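Local coordinates for protein arginine N-methyltransferase SFM1 (Saccharomyces cerevisiae, PDB 5C74) that transfers one methyl group from S-adenosyl-L-methionine to an arginine of ribosomal protein S3, acting as a SPOUT-family protein arginine methyltransferase, at residues A[71-83]-A[95-107]. Residues are numbered along the deposited sequence; the frame is centred on the assembly and turned at random.
Sequences DLELLKDGRVCLL and DATKFDYFVFGGI
Cys81 is bonded to strand 101-104 through its backbone N and O: N donates to Tyr101 O (2.8 Å) and O accepts from Val103 N, after which Leu83 N reaches Val103 O (3.0 Å). On one face of this parallel pair the Cys81 side chain packs against two rings. Its CB sits squarely over the Phe99 ring, 3.7 Å from the centroid, and SG, anti to the backbone N (chi1 180°), reaches Phe102 CE2 obliquely. The other face is tight as well, with Val80 CG1 pressed to 3.4 Å from Val103 CG2. From the loop before strand 80-83, Leu75 CD1 lies over the Tyr101 ring, whose OH donates to Glu73 O (2.6 Å); Lys2 makes a cation-pi contact with the same ring.

The loop end is polar and wetter: one water joins Leu74 O, Lys76 N and Asp100 OD2, another bridges Gly78 O and Lys98 O, and Thr97 and Lys98 are exposed. The Arg79 guanidinium takes Asp100 side-on, NE to OD2 (2.8 Å, 172°) and NH2 to OD1, the carboxylate plane turned 38° from its own. NH1 and NH2 also converge on Thr97 O, and Lys98 O lies over one guanidinium face. With an alanine here, the Asp100 carboxylate is likely to lose its two guanidinium donors, and Thr97 O the two that converge on it. Glu73, stacked against that carboxylate, is paired with Lys76 and Lys2.

With strands 2-6 and 128-131 flanking the pair and helix 140-151 packing on Phe102 and Phe104, these are two interior strands of the parallel sheet, 80-83 next to the edge strand 128-131, in the alpha/beta SPOUT methyltransferase fold.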
loop_
_atom_site.group_PDB
_atom_site.type_symbol
_atom_site.label_atom_id
_atom_site.label_comp_id
_atom_site.label_asym_id
_atom_site.label_seq_id
_atom_site.Cartn_x
_atom_site.Cartn_y
_atom_site.Cartn_z
ATOM N N ASP A 71 17.040 21.341 8.860
ATOM C CA ASP A 71 16.267 22.578 8.871
ATOM C C ASP A 71 15.124 22.580 9.899
ATOM O O ASP A 71 14.638 23.644 10.280
ATOM C CB ASP A 71 15.696 22.858 7.482
ATOM C CG ASP A 71 14.849 21.709 6.960
ATOM O OD1 ASP A 71 15.279 20.543 7.100
ATOM O OD2 ASP A 71 13.753 21.972 6.421
ATOM N N LEU A 72 14.695 21.406 10.353
ATOM C CA LEU A 72 13.549 21.341 11.263
ATOM C C LEU A 72 13.904 21.791 12.675
ATOM O O LEU A 72 15.025 21.573 13.138
ATOM C CB LEU A 72 12.972 19.916 11.320
ATOM C CG LEU A 72 12.315 19.405 10.034
ATOM C CD1 LEU A 72 11.933 17.936 10.167
ATOM C CD2 LEU A 72 11.087 20.230 9.695
ATOM N N GLU A 73 12.946 22.406 13.372
ATOM C CA GLU A 73 13.190 22.735 14.772
ATOM C C GLU A 73 13.298 21.433 15.551
ATOM O O GLU A 73 12.695 20.426 15.160
ATOM C CB GLU A 73 12.096 23.635 15.341
ATOM C CG GLU A 73 10.818 22.946 15.708
ATOM C CD GLU A 73 9.820 23.911 16.339
ATOM O OE1 GLU A 73 8.734 24.098 15.757
ATOM O OE2 GLU A 73 10.126 24.483 17.410
ATOM N N LEU A 74 14.104 21.438 16.612
ATOM C CA LEU A 74 14.319 20.232 17.417
ATOM C C LEU A 74 13.023 19.712 18.020
ATOM O O LEU A 74 12.180 20.501 18.427
ATOM C CB LEU A 74 15.317 20.510 18.541
ATOM C CG LEU A 74 16.755 20.791 18.104
ATOM C CD1 LEU A 74 17.619 21.095 19.318
ATOM C CD2 LEU A 74 17.309 19.599 17.313
ATOM N N LEU A 75 12.870 18.387 18.075
ATOM C CA LEU A 75 11.820 17.772 18.890
ATOM C C LEU A 75 12.208 17.933 20.355
ATOM O O LEU A 75 13.218 17.384 20.810
ATOM C CB LEU A 75 11.628 16.287 18.560
ATOM C CG LEU A 75 10.726 15.905 17.386
ATOM C CD1 LEU A 75 11.272 16.416 16.069
ATOM C CD2 LEU A 75 10.579 14.380 17.346
ATOM N N LYS A 76 11.408 18.687 21.095
ATOM C CA LYS A 76 11.738 18.971 22.483
ATOM C C LYS A 76 10.851 18.193 23.434
ATOM O O LYS A 76 9.665 18.002 23.173
ATOM C CB LYS A 76 11.618 20.475 22.743
ATOM C CG LYS A 76 12.712 21.289 22.060
ATOM C CD LYS A 76 12.477 22.789 22.222
ATOM C CE LYS A 76 11.273 23.258 21.412
ATOM N NZ LYS A 76 11.555 23.225 19.944
ATOM N N ASP A 77 11.432 17.730 24.533
ATOM C CA ASP A 77 10.676 16.949 25.498
ATOM C C ASP A 77 9.438 17.712 25.973
ATOM O O ASP A 77 9.506 18.902 26.306
ATOM C CB ASP A 77 11.568 16.565 26.683
ATOM C CG ASP A 77 12.593 15.492 26.322
ATOM O OD1 ASP A 77 12.503 14.897 25.220
ATOM O OD2 ASP A 77 13.485 15.227 27.156
ATOM N N GLY A 78 8.300 17.022 25.954
ATOM C CA GLY A 78 7.039 17.596 26.378
ATOM C C GLY A 78 6.392 18.487 25.337
ATOM O O GLY A 78 5.282 18.968 25.544
ATOM N N ARG A 79 7.066 18.704 24.210
ATOM C CA ARG A 79 6.500 19.556 23.164
ATOM C C ARG A 79 6.144 18.743 21.921
ATOM O O ARG A 79 5.920 19.302 20.847
ATOM C CB ARG A 79 7.470 20.695 22.802
ATOM C CG ARG A 79 7.838 21.566 24.012
ATOM C CD ARG A 79 8.502 22.885 23.583
ATOM N NE ARG A 79 7.692 23.540 22.562
ATOM C CZ ARG A 79 6.686 24.375 22.820
ATOM N NH1 ARG A 79 6.390 24.706 24.075
ATOM N NH2 ARG A 79 5.990 24.902 21.819
ATOM N N VAL A 80 6.086 17.424 22.077
ATOM C CA VAL A 80 5.636 16.557 20.985
ATOM C C VAL A 80 4.352 15.850 21.404
ATOM O O VAL A 80 4.331 15.133 22.402
ATOM C CB VAL A 80 6.722 15.526 20.606
ATOM C CG1 VAL A 80 6.238 14.645 19.480
ATOM C CG2 VAL A 80 8.035 16.246 20.207
ATOM N N CYS A 81 3.283 16.078 20.648
ATOM C CA CYS A 81 1.978 15.517 20.950
ATOM C C CYS A 81 1.783 14.181 20.252
ATOM O O CYS A 81 2.122 14.025 19.081
ATOM C CB CYS A 81 0.873 16.493 20.534
ATOM S SG CYS A 81 -0.781 15.855 20.876
ATOM N N LEU A 82 1.245 13.205 20.970
ATOM C CA LEU A 82 0.954 11.920 20.352
ATOM C C LEU A 82 -0.558 11.737 20.265
ATOM O O LEU A 82 -1.248 11.823 21.276
ATOM C CB LEU A 82 1.585 10.778 21.149
ATOM C CG LEU A 82 1.231 9.363 20.683
ATOM C CD1 LEU A 82 1.923 9.030 19.338
ATOM C CD2 LEU A 82 1.619 8.360 21.758
ATOM N N LEU A 83 -1.076 11.521 19.059
ATOM C CA LEU A 83 -2.482 11.137 18.919
ATOM C C LEU A 83 -2.695 9.848 19.682
ATOM O O LEU A 83 -2.017 8.852 19.438
ATOM C CB LEU A 83 -2.887 10.937 17.457
ATOM C CG LEU A 83 -4.337 10.436 17.317
ATOM C CD1 LEU A 83 -5.315 11.500 17.839
ATOM C CD2 LEU A 83 -4.676 10.041 15.881
ATOM N N ASP A 95 -3.573 24.425 23.375
ATOM C CA ASP A 95 -2.402 23.553 23.199
ATOM C C ASP A 95 -1.443 24.040 22.118
ATOM O O ASP A 95 -0.335 23.522 21.979
ATOM C CB ASP A 95 -2.833 22.124 22.845
ATOM C CG ASP A 95 -3.509 21.412 23.996
ATOM O OD1 ASP A 95 -3.139 21.663 25.161
ATOM O OD2 ASP A 95 -4.390 20.575 23.727
ATOM N N ALA A 96 -1.865 25.027 21.342
ATOM C CA ALA A 96 -1.004 25.568 20.287
ATOM C C ALA A 96 0.346 26.091 20.805
ATOM O O ALA A 96 1.346 26.026 20.091
ATOM C CB ALA A 96 -1.741 26.686 19.532
ATOM N N THR A 97 0.384 26.625 22.028
ATOM C CA THR A 97 1.658 27.073 22.602
ATOM C C THR A 97 2.515 25.943 23.170
ATOM O O THR A 97 3.658 26.169 23.556
ATOM C CB THR A 97 1.431 28.081 23.743
ATOM O OG1 THR A 97 0.696 27.432 24.790
ATOM C CG2 THR A 97 0.630 29.285 23.237
ATOM N N LYS A 98 1.949 24.741 23.249
ATOM C CA LYS A 98 2.575 23.641 23.979
ATOM C C LYS A 98 3.346 22.689 23.084
ATOM O O LYS A 98 4.317 22.065 23.524
ATOM C CB LYS A 98 1.516 22.823 24.738
ATOM C CG LYS A 98 0.825 23.550 25.901
ATOM C CD LYS A 98 -0.039 22.567 26.699
ATOM C CE LYS A 98 -0.670 23.215 27.929
ATOM N NZ LYS A 98 -1.845 24.058 27.589
ATOM N N PHE A 99 2.876 22.543 21.849
ATOM C CA PHE A 99 3.340 21.479 20.951
ATOM C C PHE A 99 3.906 22.018 19.644
ATOM O O PHE A 99 3.338 22.940 19.056
ATOM C CB PHE A 99 2.187 20.524 20.627
ATOM C CG PHE A 99 1.570 19.871 21.836
ATOM C CD1 PHE A 99 2.357 19.228 22.780
ATOM C CD2 PHE A 99 0.194 19.901 22.024
ATOM C CE1 PHE A 99 1.786 18.621 23.894
ATOM C CE2 PHE A 99 -0.385 19.300 23.129
ATOM C CZ PHE A 99 0.410 18.662 24.068
ATOM N N ASP A 100 5.003 21.418 19.179
ATOM C CA ASP A 100 5.601 21.768 17.891
ATOM C C ASP A 100 5.356 20.675 16.851
ATOM O O ASP A 100 5.314 20.954 15.652
ATOM C CB ASP A 100 7.100 21.994 18.048
ATOM C CG ASP A 100 7.413 23.021 19.112
ATOM O OD1 ASP A 100 6.757 24.073 19.103
ATOM O OD2 ASP A 100 8.284 22.766 19.963
ATOM N N TYR A 101 5.188 19.440 17.335
ATOM C CA TYR A 101 4.976 18.261 16.489
ATOM C C TYR A 101 3.775 17.468 16.958
ATOM O O TYR A 101 3.485 17.427 18.149
ATOM C CB TYR A 101 6.204 17.346 16.504
ATOM C CG TYR A 101 7.388 17.958 15.797
ATOM C CD1 TYR A 101 7.561 17.782 14.432
ATOM C CD2 TYR A 101 8.330 18.706 16.495
ATOM C CE1 TYR A 101 8.661 18.333 13.766
ATOM C CE2 TYR A 101 9.428 19.272 15.841
ATOM C CZ TYR A 101 9.580 19.079 14.478
ATOM O OH TYR A 101 10.654 19.628 13.829
ATOM N N PHE A 102 3.107 16.819 16.008
ATOM C CA PHE A 102 1.949 15.974 16.277
ATOM C C PHE A 102 2.243 14.641 15.609
ATOM O O PHE A 102 2.539 14.602 14.418
ATOM C CB PHE A 102 0.671 16.598 15.708
ATOM C CG PHE A 102 -0.588 15.890 16.128
ATOM C CD1 PHE A 102 -1.080 14.821 15.392
ATOM C CD2 PHE A 102 -1.285 16.300 17.251
ATOM C CE1 PHE A 102 -2.247 14.177 15.770
ATOM C CE2 PHE A 102 -2.462 15.651 17.632
ATOM C CZ PHE A 102 -2.933 14.593 16.892
ATOM N N VAL A 103 2.188 13.565 16.384
ATOM C CA VAL A 103 2.665 12.259 15.922
ATOM C C VAL A 103 1.531 11.245 15.756
ATOM O O VAL A 103 0.696 11.096 16.636
ATOM C CB VAL A 103 3.690 11.687 16.907
ATOM C CG1 VAL A 103 4.130 10.297 16.480
ATOM C CG2 VAL A 103 4.893 12.636 17.026
ATOM N N PHE A 104 1.503 10.570 14.611
ATOM C CA PHE A 104 0.609 9.439 14.387
ATOM C C PHE A 104 1.425 8.189 14.574
ATOM O O PHE A 104 2.321 7.905 13.769
ATOM C CB PHE A 104 -0.004 9.466 12.989
ATOM C CG PHE A 104 -0.948 10.602 12.775
ATOM C CD1 PHE A 104 -0.464 11.871 12.479
ATOM C CD2 PHE A 104 -2.316 10.409 12.885
ATOM C CE1 PHE A 104 -1.331 12.929 12.290
ATOM C CE2 PHE A 104 -3.190 11.458 12.694
ATOM C CZ PHE A 104 -2.701 12.717 12.396
ATOM N N GLY A 105 1.141 7.465 15.649
ATOM C CA GLY A 105 1.847 6.238 15.961
ATOM C C GLY A 105 1.580 5.187 14.903
ATOM O O GLY A 105 0.536 5.193 14.249
ATOM N N GLY A 106 2.524 4.273 14.726
ATOM C CA GLY A 106 2.382 3.259 13.701
ATOM C C GLY A 106 1.240 2.326 14.061
ATOM O O GLY A 106 0.990 2.087 15.236
ATOM N N ILE A 107 0.539 1.829 13.052
ATOM C CA ILE A 107 -0.484 0.805 13.256
ATOM C C ILE A 107 0.097 -0.518 12.788
ATOM O O ILE A 107 0.445 -0.677 11.623
ATOM C CB ILE A 107 -1.790 1.119 12.499
ATOM C CG1 ILE A 107 -2.450 2.378 13.067
ATOM C CG2 ILE A 107 -2.753 -0.060 12.571
ATOM C CD1 ILE A 107 -2.207 3.615 12.237
HETATM O O HOH W 1 9.393 20.151 19.749
HETATM O O HOH W 2 4.431 21.668 26.357
HETATM O O HOH W 3 -0.890 7.392 17.648
#